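Local coordinates for VlsE1 (Borreliella burgdorferi, PDB 1L8W), which is a surface lipoprotein antigen that varies in sequence and probably lets the Lyme disease spirochaete evade the host immune response, at residues Val215-Gly220 with Lys267-Ile272. Residues are numbered along the deposited sequence; the frame is centred on the assembly and turned at random.
Sequences VSAVSG and KKDDQI
The carboxylate of Asp269 takes the methyl of Ala217 over one face, CB standing 4.1 Å from CG and almost straight above it; no atom of Val215-Gly220 reaches the other face, while OD1 accepts a hydrogen bond from ND2 of Asn187. A tight helix-to-helix turn here packs on the N-terminal turn of a third helix in a mainly helical lipoprotein: residues 217-219 link helices 205-216 and 220-230, and Lys268 is the N-cap of helix 269-281. Val218 makes the loop's main apolar contact. With CG1 anti to its carbonyl carbon (chi1 -61°), that methyl lies against the outside of the first turn, 3.7 Å from CB of Asp269 and 4.0 Å from CB of Asp270. Asp270 offers its methylene alone, its carboxylate leading away. At the helix start the dipole would be expected to favour both negative charges. Val218 also touches Ala273 and Ile223. NZ of Lys311 is hydrogen-bonded to the carbonyl oxygens of Val215 and Val218, tying the loop to the C-terminal helix. The segments thus meet by van der Waals contact, while polar bonds to other parts of the chain hold each in place; CG1 of Val218 lies 3.7 Å from the backbone N of Asp270.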
loop_
_atom_site.group_PDB
_atom_site.type_symbol
_atom_site.label_atom_id
_atom_site.label_comp_id
_atom_site.label_asym_id
_atom_site.label_seq_id
_atom_site.Cartn_x
_atom_site.Cartn_y
_atom_site.Cartn_z
ATOM N N VAL A 215 -8.481 2.995 -8.551
ATOM C CA VAL A 215 -8.597 2.666 -7.135
ATOM C C VAL A 215 -10.040 2.300 -6.772
ATOM O O VAL A 215 -10.274 1.416 -5.946
ATOM C CB VAL A 215 -8.135 3.862 -6.249
ATOM C CG1 VAL A 215 -8.492 3.621 -4.776
ATOM C CG2 VAL A 215 -6.646 4.068 -6.405
ATOM N N SER A 216 -11.009 2.965 -7.387
ATOM C CA SER A 216 -12.405 2.674 -7.075
ATOM C C SER A 216 -12.830 1.307 -7.582
ATOM O O SER A 216 -13.657 0.637 -6.956
ATOM C CB SER A 216 -13.336 3.732 -7.674
ATOM O OG SER A 216 -13.365 3.650 -9.091
ATOM N N ALA A 217 -12.245 0.903 -8.708
ATOM C CA ALA A 217 -12.551 -0.365 -9.372
ATOM C C ALA A 217 -11.989 -1.636 -8.737
ATOM O O ALA A 217 -12.186 -2.731 -9.272
ATOM C CB ALA A 217 -12.095 -0.287 -10.825
ATOM N N VAL A 218 -11.292 -1.509 -7.612
ATOM C CA VAL A 218 -10.718 -2.682 -6.954
ATOM C C VAL A 218 -10.896 -2.636 -5.437
ATOM O O VAL A 218 -11.014 -1.562 -4.847
ATOM C CB VAL A 218 -9.215 -2.815 -7.284
ATOM C CG1 VAL A 218 -9.029 -2.984 -8.788
ATOM C CG2 VAL A 218 -8.459 -1.585 -6.783
ATOM N N SER A 219 -10.928 -3.806 -4.802
ATOM C CA SER A 219 -11.100 -3.857 -3.360
ATOM C C SER A 219 -9.725 -3.763 -2.690
ATOM O O SER A 219 -8.695 -3.729 -3.364
ATOM C CB SER A 219 -11.829 -5.154 -2.958
ATOM O OG SER A 219 -11.011 -6.309 -3.120
ATOM N N GLY A 220 -9.710 -3.710 -1.365
ATOM C CA GLY A 220 -8.449 -3.629 -0.649
ATOM C C GLY A 220 -7.654 -4.907 -0.805
ATOM O O GLY A 220 -6.433 -4.868 -0.978
ATOM N N LYS A 267 -1.232 -1.021 -16.469
ATOM C CA LYS A 267 -2.505 -0.718 -17.142
ATOM C C LYS A 267 -3.739 -1.255 -16.413
ATOM O O LYS A 267 -4.779 -0.604 -16.385
ATOM C CB LYS A 267 -2.497 -1.256 -18.580
ATOM C CG LYS A 267 -1.617 -0.473 -19.541
ATOM C CD LYS A 267 -1.798 -0.949 -20.979
ATOM C CE LYS A 267 -1.085 -0.012 -21.950
ATOM N NZ LYS A 267 -1.210 -0.439 -23.373
ATOM N N LYS A 268 -3.625 -2.446 -15.834
ATOM C CA LYS A 268 -4.728 -3.042 -15.090
ATOM C C LYS A 268 -4.978 -2.259 -13.799
ATOM O O LYS A 268 -4.048 -1.734 -13.185
ATOM C CB LYS A 268 -4.414 -4.501 -14.777
ATOM C CG LYS A 268 -4.569 -5.416 -15.971
ATOM C CD LYS A 268 -4.129 -6.828 -15.649
ATOM C CE LYS A 268 -2.629 -6.979 -15.797
ATOM N NZ LYS A 268 -1.878 -6.015 -14.956
ATOM N N ASP A 269 -6.241 -2.203 -13.396
ATOM C CA ASP A 269 -6.669 -1.466 -12.212
ATOM C C ASP A 269 -6.068 -1.842 -10.864
ATOM O O ASP A 269 -5.828 -0.969 -10.036
ATOM C CB ASP A 269 -8.194 -1.514 -12.100
ATOM C CG ASP A 269 -8.883 -0.798 -13.247
ATOM O OD1 ASP A 269 -8.505 0.358 -13.538
ATOM O OD2 ASP A 269 -9.807 -1.391 -13.850
ATOM N N ASP A 270 -5.841 -3.124 -10.619
ATOM C CA ASP A 270 -5.278 -3.508 -9.334
ATOM C C ASP A 270 -3.781 -3.179 -9.242
ATOM O O ASP A 270 -3.274 -2.909 -8.151
ATOM C CB ASP A 270 -5.561 -4.988 -9.047
ATOM C CG ASP A 270 -5.070 -5.907 -10.143
ATOM O OD1 ASP A 270 -4.747 -5.407 -11.246
ATOM O OD2 ASP A 270 -5.021 -7.137 -9.896
ATOM N N GLN A 271 -3.097 -3.170 -10.388
ATOM C CA GLN A 271 -1.672 -2.844 -10.467
ATOM C C GLN A 271 -1.481 -1.333 -10.333
ATOM O O GLN A 271 -0.570 -0.853 -9.646
ATOM C CB GLN A 271 -1.099 -3.293 -11.806
ATOM C CG GLN A 271 -1.305 -4.770 -12.116
ATOM C CD GLN A 271 -0.678 -5.669 -11.077
ATOM O OE1 GLN A 271 0.487 -5.502 -10.719
ATOM N NE2 GLN A 271 -1.443 -6.636 -10.591
ATOM N N ILE A 272 -2.342 -0.585 -11.010
ATOM C CA ILE A 272 -2.296 0.867 -10.943
ATOM C C ILE A 272 -2.593 1.296 -9.503
ATOM O O ILE A 272 -1.854 2.088 -8.922
ATOM C CB ILE A 272 -3.336 1.490 -11.878
ATOM C CG1 ILE A 272 -2.994 1.120 -13.322
ATOM C CG2 ILE A 272 -3.397 2.988 -11.664
ATOM C CD1 ILE A 272 -4.014 1.562 -14.336
#